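Local coordinates for SAM-dependent methyltransferase (Pyrococcus horikoshii, PDB 1WZN), which probably catalyses methyl transfer from S-adenosyl-L-methionine to an acceptor that remains to be defined, at residues 223-229 and 244-250; 34-40 and 136-142; 2-8 and 201-205. All coordinates share one frame; numbering follows the deposited sequence.

Contact 1 of 3, residues 223-229 and 244-250; sequences FEKVKIY and WIVGIAK
The closing beta hairpin of the main sheet pairs K225 to Y229 with W244 to I248 in antiparallel register. Its ladder alternates regularly: K225 with I248, K227 with V246 and Y229 with W244 are the hydrogen-bonded pairs, while V226 with G247 and I228 with I245 lie between them. I248 N reaches K225 O at 2.8 Å with a nearly straight N-H...O angle of 169°, and K227 N holds V246 O at the same 2.8 Å. The return bond from K225 N to I248 O is weak, at 3.4 Å; there I248 stands opposite two residues, E224 and K225, which makes a classic beta bulge. Just beyond it, a water accepts from K250 N (2.7 Å) and K250 NZ.

In the Rossmann-like methyltransferase fold, with strand order 3-2-1-4-5-7-6, this hairpin supplies the two antiparallel strands at one margin, and 242-248 runs beside 139-146. The V226, I228 and I245 face lies against helix 212-219. On it, V226 CG1 meets I245 CG2 at 3.8 Å, and the side chains of I228 and I245 run side by side. I245 bends at chi2 (-63°), bringing CD1 to within 3.5 Å of I228 CG1, a tight carbon contact. G247 has no side chain on this face, and its CA sits over one face of the F223 ring, 4.1 Å from the centroid, in a CH-pi contact. The other face of the sheet turns to helix 23-36. There V246 CG2 approaches Y229 CD2 obliquely at 3.9 Å, and the hydroxyl of Y229 is hydrogen-bonded to D37 OD1.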
loop_
_atom_site.group_PDB
_atom_site.type_symbol
_atom_site.label_atom_id
_atom_site.label_comp_id
_atom_site.label_asym_id
_atom_site.label_seq_id
_atom_site.Cartn_x
_atom_site.Cartn_y
_atom_site.Cartn_z
ATOM N N PHE A 223 18.462 -29.525 -25.146
ATOM C CA PHE A 223 18.995 -30.522 -24.222
ATOM C C PHE A 223 18.040 -31.703 -24.198
ATOM O O PHE A 223 16.827 -31.522 -24.320
ATOM C CB PHE A 223 19.106 -29.928 -22.818
ATOM C CG PHE A 223 19.937 -28.686 -22.759
ATOM C CD1 PHE A 223 21.321 -28.765 -22.642
ATOM C CD2 PHE A 223 19.340 -27.430 -22.858
ATOM C CE1 PHE A 223 22.101 -27.613 -22.624
ATOM C CE2 PHE A 223 20.115 -26.265 -22.843
ATOM C CZ PHE A 223 21.497 -26.359 -22.726
ATOM N N GLU A 224 18.573 -32.907 -24.032
ATOM C CA GLU A 224 17.713 -34.082 -24.000
ATOM C C GLU A 224 16.703 -33.986 -22.871
ATOM O O GLU A 224 15.529 -34.313 -23.044
ATOM C CB GLU A 224 18.522 -35.358 -23.813
ATOM C CG GLU A 224 17.645 -36.595 -23.909
ATOM C CD GLU A 224 18.413 -37.874 -23.725
ATOM O OE1 GLU A 224 19.019 -38.050 -22.647
ATOM O OE2 GLU A 224 18.407 -38.703 -24.659
ATOM N N LYS A 225 17.169 -33.548 -21.708
ATOM C CA LYS A 225 16.293 -33.410 -20.559
ATOM C C LYS A 225 16.532 -32.091 -19.846
ATOM O O LYS A 225 17.671 -31.639 -19.710
ATOM C CB LYS A 225 16.504 -34.567 -19.583
ATOM C CG LYS A 225 15.546 -34.531 -18.407
ATOM C CD LYS A 225 15.530 -35.839 -17.645
ATOM C CE LYS A 225 14.423 -35.824 -16.605
ATOM N NZ LYS A 225 13.104 -35.502 -17.224
ATOM N N VAL A 226 15.445 -31.474 -19.394
ATOM C CA VAL A 226 15.536 -30.207 -18.684
ATOM C C VAL A 226 14.787 -30.337 -17.373
ATOM O O VAL A 226 13.707 -30.931 -17.316
ATOM C CB VAL A 226 14.915 -29.050 -19.498
ATOM C CG1 VAL A 226 14.905 -27.774 -18.665
ATOM C CG2 VAL A 226 15.709 -28.821 -20.766
ATOM N N LYS A 227 15.375 -29.807 -16.311
ATOM C CA LYS A 227 14.746 -29.851 -15.010
ATOM C C LYS A 227 14.623 -28.436 -14.471
ATOM O O LYS A 227 15.425 -27.563 -14.804
ATOM C CB LYS A 227 15.570 -30.713 -14.055
ATOM C CG LYS A 227 15.639 -32.175 -14.479
ATOM C CD LYS A 227 16.385 -33.010 -13.465
ATOM C CE LYS A 227 16.156 -34.494 -13.701
ATOM N NZ LYS A 227 14.733 -34.803 -14.037
ATOM N N ILE A 228 13.594 -28.213 -13.665
ATOM C CA ILE A 228 13.372 -26.913 -13.049
ATOM C C ILE A 228 13.375 -27.161 -11.553
ATOM O O ILE A 228 12.571 -27.947 -11.050
ATOM C CB ILE A 228 12.003 -26.313 -13.458
ATOM C CG1 ILE A 228 11.928 -26.178 -14.978
ATOM C CG2 ILE A 228 11.816 -24.942 -12.804
ATOM C CD1 ILE A 228 10.588 -25.667 -15.483
ATOM N N TYR A 229 14.299 -26.517 -10.845
ATOM C CA TYR A 229 14.399 -26.673 -9.399
ATOM C C TYR A 229 14.205 -25.315 -8.749
ATOM O O TYR A 229 14.236 -24.286 -9.422
ATOM C CB TYR A 229 15.780 -27.210 -8.988
ATOM C CG TYR A 229 16.133 -28.586 -9.510
ATOM C CD1 TYR A 229 15.204 -29.626 -9.487
ATOM C CD2 TYR A 229 17.417 -28.860 -9.986
ATOM C CE1 TYR A 229 15.544 -30.906 -9.923
ATOM C CE2 TYR A 229 17.772 -30.135 -10.424
ATOM C CZ TYR A 229 16.832 -31.154 -10.390
ATOM O OH TYR A 229 17.176 -32.412 -10.825
ATOM N N TRP A 244 16.057 -22.611 -10.851
ATOM C CA TRP A 244 17.251 -23.131 -11.490
ATOM C C TRP A 244 16.810 -24.007 -12.641
ATOM O O TRP A 244 15.955 -24.877 -12.470
ATOM C CB TRP A 244 18.073 -23.984 -10.529
ATOM C CG TRP A 244 18.633 -23.231 -9.388
ATOM C CD1 TRP A 244 17.987 -22.880 -8.237
ATOM C CD2 TRP A 244 19.957 -22.711 -9.284
ATOM N NE1 TRP A 244 18.836 -22.173 -7.418
ATOM C CE2 TRP A 244 20.052 -22.053 -8.037
ATOM C CE3 TRP A 244 21.078 -22.733 -10.124
ATOM C CZ2 TRP A 244 21.224 -21.424 -7.608
ATOM C CZ3 TRP A 244 22.244 -22.104 -9.697
ATOM C CH2 TRP A 244 22.305 -21.460 -8.451
ATOM N N ILE A 245 17.371 -23.759 -13.817
ATOM C CA ILE A 245 17.079 -24.576 -14.979
ATOM C C ILE A 245 18.331 -25.422 -15.183
ATOM O O ILE A 245 19.444 -24.897 -15.205
ATOM C CB ILE A 245 16.829 -23.727 -16.240
ATOM C CG1 ILE A 245 15.528 -22.930 -16.086
ATOM C CG2 ILE A 245 16.751 -24.628 -17.465
ATOM C CD1 ILE A 245 14.287 -23.785 -15.950
ATOM N N VAL A 246 18.145 -26.729 -15.294
ATOM C CA VAL A 246 19.259 -27.638 -15.501
ATOM C C VAL A 246 19.035 -28.389 -16.801
ATOM O O VAL A 246 18.039 -29.099 -16.959
ATOM C CB VAL A 246 19.383 -28.649 -14.341
ATOM C CG1 VAL A 246 20.491 -29.662 -14.641
ATOM C CG2 VAL A 246 19.663 -27.908 -13.041
ATOM N N GLY A 247 19.950 -28.201 -17.743
ATOM C CA GLY A 247 19.846 -28.880 -19.020
ATOM C C GLY A 247 20.867 -29.998 -19.059
ATOM O O GLY A 247 22.046 -29.770 -18.779
ATOM N N ILE A 248 20.423 -31.204 -19.404
ATOM C CA ILE A 248 21.322 -32.356 -19.463
ATOM C C ILE A 248 21.503 -32.806 -20.912
ATOM O O ILE A 248 20.534 -33.145 -21.600
ATOM C CB ILE A 248 20.767 -33.536 -18.642
ATOM C CG1 ILE A 248 20.379 -33.054 -17.245
ATOM C CG2 ILE A 248 21.818 -34.643 -18.547
ATOM C CD1 ILE A 248 19.504 -34.023 -16.479
ATOM N N ALA A 249 22.746 -32.801 -21.377
ATOM C CA ALA A 249 23.040 -33.205 -22.744
ATOM C C ALA A 249 22.901 -34.719 -22.904
ATOM O O ALA A 249 23.188 -35.473 -21.976
ATOM C CB ALA A 249 24.447 -32.762 -23.121
ATOM N N LYS A 250 22.452 -35.154 -24.078
ATOM C CA LYS A 250 22.295 -36.582 -24.365
ATOM C C LYS A 250 23.637 -37.281 -24.173
ATOM O O LYS A 250 24.679 -36.728 -24.519
ATOM C CB LYS A 250 21.834 -36.791 -25.812
ATOM C CG LYS A 250 20.387 -36.427 -26.085
ATOM C CD LYS A 250 19.998 -36.676 -27.544
ATOM C CE LYS A 250 20.522 -35.582 -28.465
ATOM N NZ LYS A 250 19.918 -34.254 -28.139
HETATM O O HOH W 1 21.269 -33.341 -25.628
#

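Contact 2 of 3, residues 34-40 and 136-142; sequences FKEDAKR and KPGGVFI
K39 and R40, in the loop that follows helix 23-36, hydrogen-bond to the turn that leads into strand 139-146 of the methyltransferase sheet. K39 N donates to G138 O at 2.8 Å, on a lone pair and almost straight (172°). A second bond runs from R40 NH1 to P137 O, also 2.8 Å, with the oxygen in the plane at the guanidinium edge. The acceptors belong to a type II turn from K136 to G139, closed by G139 N to K136 O, in which G138 has the positive phi (80°) suited to glycine.

Aliphatic contact complements these bonds. K136 lays CB and CD over one face of the guanidinium, CD lying 3.4 Å from R40 NH2. R40 starts out with CG between its backbone N and carbonyl carbon (chi1 65°), then bends at chi3 to reach the turn.

The apolar group lies further in. V140 CG1 meets A38 CB at 3.7 Å, and V140 CG2 touches the edge of the F34 ring. I142 CD1 comes obliquely to F34 CE1 at 3.6 Å.

R40 NE forms a salt bridge with D107, to which K136 NZ adds a weak, long ion pair; this shared carboxylate probably offsets the closeness of the two positive side chains.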
loop_
_atom_site.group_PDB
_atom_site.type_symbol
_atom_site.label_atom_id
_atom_site.label_comp_id
_atom_site.label_asym_id
_atom_site.label_seq_id
_atom_site.Cartn_x
_atom_site.Cartn_y
_atom_site.Cartn_z
ATOM N N PHE A 34 25.724 -31.586 -10.104
ATOM C CA PHE A 34 26.777 -32.294 -10.841
ATOM C C PHE A 34 26.725 -33.789 -10.521
ATOM O O PHE A 34 26.807 -34.637 -11.409
ATOM C CB PHE A 34 28.178 -31.788 -10.453
ATOM C CG PHE A 34 28.498 -30.392 -10.927
ATOM C CD1 PHE A 34 27.764 -29.785 -11.942
ATOM C CD2 PHE A 34 29.584 -29.705 -10.380
ATOM C CE1 PHE A 34 28.112 -28.510 -12.410
ATOM C CE2 PHE A 34 29.937 -28.436 -10.839
ATOM C CZ PHE A 34 29.200 -27.836 -11.858
ATOM N N LYS A 35 26.578 -34.098 -9.240
ATOM C CA LYS A 35 26.544 -35.480 -8.778
ATOM C C LYS A 35 25.304 -36.275 -9.165
ATOM O O LYS A 35 25.409 -37.429 -9.578
ATOM C CB LYS A 35 26.709 -35.512 -7.256
ATOM C CG LYS A 35 26.480 -36.877 -6.619
ATOM C CD LYS A 35 26.562 -36.780 -5.105
ATOM C CE LYS A 35 26.162 -38.082 -4.434
ATOM N NZ LYS A 35 26.123 -37.938 -2.950
ATOM N N GLU A 36 24.134 -35.656 -9.047
ATOM C CA GLU A 36 22.885 -36.348 -9.335
ATOM C C GLU A 36 22.296 -36.171 -10.733
ATOM O O GLU A 36 21.656 -37.085 -11.253
ATOM C CB GLU A 36 21.827 -35.946 -8.302
ATOM C CG GLU A 36 22.205 -36.209 -6.855
ATOM C CD GLU A 36 22.485 -37.673 -6.573
ATOM O OE1 GLU A 36 21.823 -38.537 -7.181
ATOM O OE2 GLU A 36 23.360 -37.962 -5.730
ATOM N N ASP A 37 22.499 -35.011 -11.350
ATOM C CA ASP A 37 21.932 -34.786 -12.675
ATOM C C ASP A 37 22.849 -35.035 -13.862
ATOM O O ASP A 37 22.398 -35.509 -14.904
ATOM C CB ASP A 37 21.350 -33.376 -12.747
ATOM C CG ASP A 37 20.153 -33.208 -11.831
ATOM O OD1 ASP A 37 19.155 -33.929 -12.037
ATOM O OD2 ASP A 37 20.213 -32.378 -10.902
ATOM N N ALA A 38 24.128 -34.712 -13.719
ATOM C CA ALA A 38 25.066 -34.934 -14.809
ATOM C C ALA A 38 25.223 -36.431 -15.053
ATOM O O ALA A 38 25.040 -37.238 -14.141
ATOM C CB ALA A 38 26.420 -34.313 -14.473
ATOM N N LYS A 39 25.557 -36.802 -16.283
ATOM C CA LYS A 39 25.746 -38.209 -16.623
ATOM C C LYS A 39 27.210 -38.463 -16.958
ATOM O O LYS A 39 27.540 -39.343 -17.756
ATOM C CB LYS A 39 24.862 -38.604 -17.807
ATOM C CG LYS A 39 23.368 -38.535 -17.515
ATOM C CD LYS A 39 22.996 -39.428 -16.343
ATOM C CE LYS A 39 21.494 -39.440 -16.113
ATOM N NZ LYS A 39 21.122 -40.265 -14.930
ATOM N N ARG A 40 28.081 -37.670 -16.344
ATOM C CA ARG A 40 29.518 -37.798 -16.536
ATOM C C ARG A 40 30.167 -37.112 -15.357
ATOM O O ARG A 40 29.517 -36.322 -14.666
ATOM C CB ARG A 40 29.967 -37.124 -17.845
ATOM C CG ARG A 40 29.779 -35.605 -17.900
ATOM C CD ARG A 40 30.319 -35.013 -19.204
ATOM N NE ARG A 40 31.715 -35.388 -19.430
ATOM C CZ ARG A 40 32.119 -36.349 -20.261
ATOM N NH1 ARG A 40 31.236 -37.041 -20.971
ATOM N NH2 ARG A 40 33.411 -36.637 -20.365
ATOM N N LYS A 136 30.050 -31.735 -23.280
ATOM C CA LYS A 136 30.454 -33.111 -23.556
ATOM C C LYS A 136 29.187 -33.926 -23.309
ATOM O O LYS A 136 28.293 -33.480 -22.586
ATOM C CB LYS A 136 31.535 -33.573 -22.577
ATOM C CG LYS A 136 32.878 -32.885 -22.732
ATOM C CD LYS A 136 33.901 -33.551 -21.826
ATOM C CE LYS A 136 35.239 -32.848 -21.869
ATOM N NZ LYS A 136 36.168 -33.518 -20.928
ATOM N N PRO A 137 29.086 -35.127 -23.902
ATOM C CA PRO A 137 27.896 -35.957 -23.704
ATOM C C PRO A 137 27.608 -36.174 -22.226
ATOM O O PRO A 137 28.509 -36.490 -21.450
ATOM C CB PRO A 137 28.260 -37.260 -24.417
ATOM C CG PRO A 137 29.171 -36.800 -25.507
ATOM C CD PRO A 137 30.052 -35.803 -24.788
ATOM N N GLY A 138 26.353 -36.002 -21.833
ATOM C CA GLY A 138 26.002 -36.191 -20.436
ATOM C C GLY A 138 26.335 -34.994 -19.558
ATOM O O GLY A 138 26.070 -35.015 -18.359
ATOM N N GLY A 139 26.919 -33.956 -20.148
ATOM C CA GLY A 139 27.262 -32.768 -19.383
ATOM C C GLY A 139 26.025 -31.957 -19.037
ATOM O O GLY A 139 24.944 -32.209 -19.583
ATOM N N VAL A 140 26.169 -30.970 -18.154
ATOM C CA VAL A 140 25.019 -30.165 -17.749
ATOM C C VAL A 140 25.174 -28.650 -17.844
ATOM O O VAL A 140 26.271 -28.106 -17.699
ATOM C CB VAL A 140 24.589 -30.491 -16.289
ATOM C CG1 VAL A 140 24.197 -31.959 -16.175
ATOM C CG2 VAL A 140 25.723 -30.171 -15.311
ATOM N N PHE A 141 24.050 -27.982 -18.095
ATOM C CA PHE A 141 23.989 -26.521 -18.151
ATOM C C PHE A 141 23.143 -26.145 -16.935
ATOM O O PHE A 141 22.085 -26.745 -16.705
ATOM C CB PHE A 141 23.301 -26.043 -19.439
ATOM C CG PHE A 141 22.924 -24.581 -19.420
ATOM C CD1 PHE A 141 23.887 -23.598 -19.199
ATOM C CD2 PHE A 141 21.603 -24.190 -19.619
ATOM C CE1 PHE A 141 23.538 -22.243 -19.176
ATOM C CE2 PHE A 141 21.243 -22.837 -19.598
ATOM C CZ PHE A 141 22.209 -21.867 -19.377
ATOM N N ILE A 142 23.619 -25.184 -16.146
ATOM C CA ILE A 142 22.912 -24.745 -14.939
ATOM C C ILE A 142 22.825 -23.222 -14.914
ATOM O O ILE A 142 23.833 -22.534 -15.071
ATOM C CB ILE A 142 23.662 -25.192 -13.653
ATOM C CG1 ILE A 142 23.819 -26.714 -13.623
ATOM C CG2 ILE A 142 22.906 -24.734 -12.409
ATOM C CD1 ILE A 142 24.789 -27.200 -12.550
#

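Contact 3 of 3, residues 2-8 and 201-205; sequences YELYTLL and FLVDD. With SAH (S-adenosyl-L-homocysteine), chain F.
The F201 ring receives L8 CD2 and L7 CB at oblique angles, while the Y5 ring has L4 CB over one face and the ribose of S-adenosyl-L-homocysteine over the other, with Y2 CD1 at its edge. These N-terminal residues lie between the S-adenosyl-L-homocysteine pocket and strand 198-208 of the four-stranded antiparallel sheet that accompanies the Rossmann-like domain, an arrangement consistent with a cover over the pocket. The ribose C3' stands 3.5 Å above the plane of the Y5 ring, over its centre, and Y5 CE1 lies 3.6 Å from the ligand sulfur, SD. With an alanine here, the ribose would probably lose its flat cover and the hydroxyl of Y118 its bond to Y5 OH.

Apolar branches join the N-terminal segment to the strand. V203 CG2 receives L8 CD1 at 3.8 Å and L4 CB at 3.9 Å; L8 also sends CD2 to F201 CD2, at 3.8 Å, the two side chains running past one another, oppositely directed. P194 of the second subunit packs on L7 and F201.

Polar bonds fix the beginning of the segment. Y2 N donates to D205 OD1 on its syn side at 2.7 Å. D205 OD2 accepts from a water that in turn accepts from L4 N, and is also hydrogen-bonded to Y118 OH. E3 OE2 is hydrogen-bonded to M1 N. The E3 chain bends at chi2 (69°), which carries OE1 to D204 N, 3.2 Å away and 53° out of the carboxylate plane.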
loop_
_atom_site.group_PDB
_atom_site.type_symbol
_atom_site.label_atom_id
_atom_site.label_comp_id
_atom_site.label_asym_id
_atom_site.label_seq_id
_atom_site.Cartn_x
_atom_site.Cartn_y
_atom_site.Cartn_z
ATOM N N TYR A 2 24.746 -1.511 -18.919
ATOM C CA TYR A 2 26.000 -2.074 -18.426
ATOM C C TYR A 2 26.812 -1.160 -17.509
ATOM O O TYR A 2 27.967 -1.468 -17.209
ATOM C CB TYR A 2 26.890 -2.516 -19.592
ATOM C CG TYR A 2 26.222 -3.448 -20.582
ATOM C CD1 TYR A 2 25.473 -4.544 -20.150
ATOM C CD2 TYR A 2 26.382 -3.255 -21.954
ATOM C CE1 TYR A 2 24.903 -5.432 -21.065
ATOM C CE2 TYR A 2 25.816 -4.134 -22.879
ATOM C CZ TYR A 2 25.082 -5.220 -22.427
ATOM O OH TYR A 2 24.545 -6.099 -23.340
ATOM N N GLU A 3 26.226 -0.051 -17.057
ATOM C CA GLU A 3 26.939 0.867 -16.161
ATOM C C GLU A 3 27.480 0.135 -14.935
ATOM O O GLU A 3 28.529 0.489 -14.395
ATOM C CB GLU A 3 26.017 1.984 -15.661
ATOM C CG GLU A 3 25.485 2.927 -16.715
ATOM C CD GLU A 3 24.485 2.273 -17.651
ATOM O OE1 GLU A 3 23.790 1.304 -17.244
ATOM O OE2 GLU A 3 24.386 2.756 -18.795
ATOM N N LEU A 4 26.740 -0.871 -14.486
ATOM C CA LEU A 4 27.122 -1.648 -13.311
ATOM C C LEU A 4 28.373 -2.495 -13.529
ATOM O O LEU A 4 29.091 -2.810 -12.579
ATOM C CB LEU A 4 25.957 -2.553 -12.906
ATOM C CG LEU A 4 26.074 -3.399 -11.639
ATOM C CD1 LEU A 4 26.213 -2.493 -10.419
ATOM C CD2 LEU A 4 24.834 -4.278 -11.511
ATOM N N TYR A 5 28.642 -2.840 -14.787
ATOM C CA TYR A 5 29.775 -3.697 -15.131
ATOM C C TYR A 5 30.990 -2.982 -15.694
ATOM O O TYR A 5 32.009 -3.609 -16.000
ATOM C CB TYR A 5 29.294 -4.758 -16.117
ATOM C CG TYR A 5 27.989 -5.363 -15.668
ATOM C CD1 TYR A 5 27.843 -5.833 -14.367
ATOM C CD2 TYR A 5 26.891 -5.435 -16.524
ATOM C CE1 TYR A 5 26.646 -6.358 -13.922
ATOM C CE2 TYR A 5 25.681 -5.963 -16.087
ATOM C CZ TYR A 5 25.568 -6.419 -14.783
ATOM O OH TYR A 5 24.381 -6.922 -14.314
ATOM N N THR A 6 30.882 -1.669 -15.829
ATOM C CA THR A 6 31.988 -0.871 -16.329
ATOM C C THR A 6 32.421 0.165 -15.293
ATOM O O THR A 6 33.380 -0.014 -14.555
ATOM C CB THR A 6 31.558 -0.197 -17.638
ATOM O OG1 THR A 6 30.316 0.489 -17.441
ATOM C CG2 THR A 6 31.371 -1.251 -18.730
ATOM N N LEU A 7 31.691 1.292 -15.255
ATOM C CA LEU A 7 32.072 2.337 -14.314
ATOM C C LEU A 7 31.936 1.895 -12.846
ATOM O O LEU A 7 32.646 2.370 -11.969
ATOM C CB LEU A 7 31.245 3.594 -14.601
ATOM C CG LEU A 7 31.598 4.217 -15.957
ATOM C CD1 LEU A 7 30.373 4.735 -16.710
ATOM C CD2 LEU A 7 32.568 5.398 -15.846
ATOM N N LEU A 8 30.975 0.972 -12.575
ATOM C CA LEU A 8 30.751 0.539 -11.185
ATOM C C LEU A 8 31.388 -0.826 -10.904
ATOM O O LEU A 8 31.218 -1.428 -9.850
ATOM C CB LEU A 8 29.237 0.455 -10.912
ATOM C CG LEU A 8 28.575 1.830 -10.772
ATOM C CD1 LEU A 8 27.050 1.734 -10.741
ATOM C CD2 LEU A 8 28.985 2.558 -9.486
ATOM N N PHE A 201 26.146 7.449 -10.268
ATOM C CA PHE A 201 26.058 6.709 -11.520
ATOM C C PHE A 201 24.690 6.055 -11.603
ATOM O O PHE A 201 24.168 5.556 -10.604
ATOM C CB PHE A 201 27.144 5.635 -11.567
ATOM C CG PHE A 201 28.534 6.187 -11.593
ATOM C CD1 PHE A 201 29.063 6.721 -12.764
ATOM C CD2 PHE A 201 29.314 6.190 -10.443
ATOM C CE1 PHE A 201 30.350 7.249 -12.787
ATOM C CE2 PHE A 201 30.603 6.718 -10.459
ATOM C CZ PHE A 201 31.119 7.247 -11.632
ATOM N N LEU A 202 24.112 6.051 -12.797
ATOM C CA LEU A 202 22.795 5.463 -12.986
ATOM C C LEU A 202 22.834 4.193 -13.822
ATOM O O LEU A 202 23.250 4.217 -14.979
ATOM C CB LEU A 202 21.857 6.473 -13.665
ATOM C CG LEU A 202 20.477 5.937 -14.072
ATOM C CD1 LEU A 202 19.642 5.660 -12.834
ATOM C CD2 LEU A 202 19.773 6.952 -14.970
ATOM N N VAL A 203 22.411 3.087 -13.229
ATOM C CA VAL A 203 22.344 1.824 -13.952
ATOM C C VAL A 203 20.964 1.854 -14.587
ATOM O O VAL A 203 19.994 2.242 -13.941
ATOM C CB VAL A 203 22.421 0.602 -13.005
ATOM C CG1 VAL A 203 22.231 -0.682 -13.808
ATOM C CG2 VAL A 203 23.754 0.577 -12.277
ATOM N N ASP A 204 20.878 1.472 -15.854
ATOM C CA ASP A 204 19.606 1.456 -16.557
ATOM C C ASP A 204 19.688 0.392 -17.645
ATOM O O ASP A 204 20.123 0.661 -18.763
ATOM C CB ASP A 204 19.326 2.837 -17.158
ATOM C CG ASP A 204 17.985 2.906 -17.862
ATOM O OD1 ASP A 204 17.040 2.222 -17.423
ATOM O OD2 ASP A 204 17.875 3.661 -18.848
ATOM N N ASP A 205 19.279 -0.824 -17.300
ATOM C CA ASP A 205 19.329 -1.940 -18.236
ATOM C C ASP A 205 17.958 -2.480 -18.587
ATOM O O ASP A 205 17.071 -2.538 -17.741
ATOM C CB ASP A 205 20.143 -3.095 -17.657
ATOM C CG ASP A 205 21.571 -2.711 -17.347
ATOM O OD1 ASP A 205 22.175 -1.969 -18.147
ATOM O OD2 ASP A 205 22.084 -3.171 -16.308
HETATM N N SAH F . 27.952 -14.493 -12.836
HETATM C CA SAH F . 28.366 -13.294 -11.989
HETATM C CB SAH F . 27.932 -11.942 -12.486
HETATM C CG SAH F . 26.461 -11.588 -12.631
HETATM S SD SAH F . 26.417 -9.884 -13.350
HETATM C C SAH F . 27.817 -13.582 -10.520
HETATM O O SAH F . 27.190 -14.632 -10.285
HETATM O OXT SAH F . 28.084 -12.676 -9.635
HETATM C "C5'" SAH F . 25.953 -10.130 -15.021
HETATM C "C4'" SAH F . 27.242 -10.286 -15.967
HETATM O "O4'" SAH F . 26.661 -10.439 -17.267
HETATM C "C3'" SAH F . 28.127 -9.068 -16.089
HETATM O "O3'" SAH F . 29.449 -9.361 -15.637
HETATM C "C2'" SAH F . 28.020 -8.701 -17.627
HETATM O "O2'" SAH F . 29.216 -8.121 -18.132
HETATM C "C1'" SAH F . 27.665 -10.040 -18.249
HETATM N N9 SAH F . 27.094 -10.038 -19.464
HETATM C C8 SAH F . 25.926 -9.474 -19.960
HETATM N N7 SAH F . 25.692 -9.691 -21.212
HETATM C C5 SAH F . 26.796 -10.480 -21.641
HETATM C C6 SAH F . 27.114 -11.042 -22.923
HETATM N N6 SAH F . 26.348 -10.894 -24.013
HETATM N N1 SAH F . 28.289 -11.764 -22.962
HETATM C C2 SAH F . 29.096 -11.938 -21.876
HETATM N N3 SAH F . 28.822 -11.414 -20.629
HETATM C C4 SAH F . 27.664 -10.700 -20.587
HETATM O O HOH W 2 24.435 -2.582 -15.793
#

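Contacts 1 and 2 are neighbours in one sheet, their centres about 9 Å apart, because strands 242-248 and 139-146 run side by side. Probable hydrogen bonds join them, G247 O to F141 N at 2.8 Å and A249 N to G139 O at 2.9 Å, and W244 packs on I142. Contact 3 ties the N-terminal segment to the other sheet and lies across the chain's centre, its centre about 32 Å from that of contact 1 and 34 Å from that of contact 2. S-adenosyl-L-homocysteine, the product left by the methyl donor, lies against contact 3 through Y5, whereas the side chains of W244 and I142 stay about 9 and 11 Å from it. The example thus separates packing within and against the main sheet from contact with the ligand.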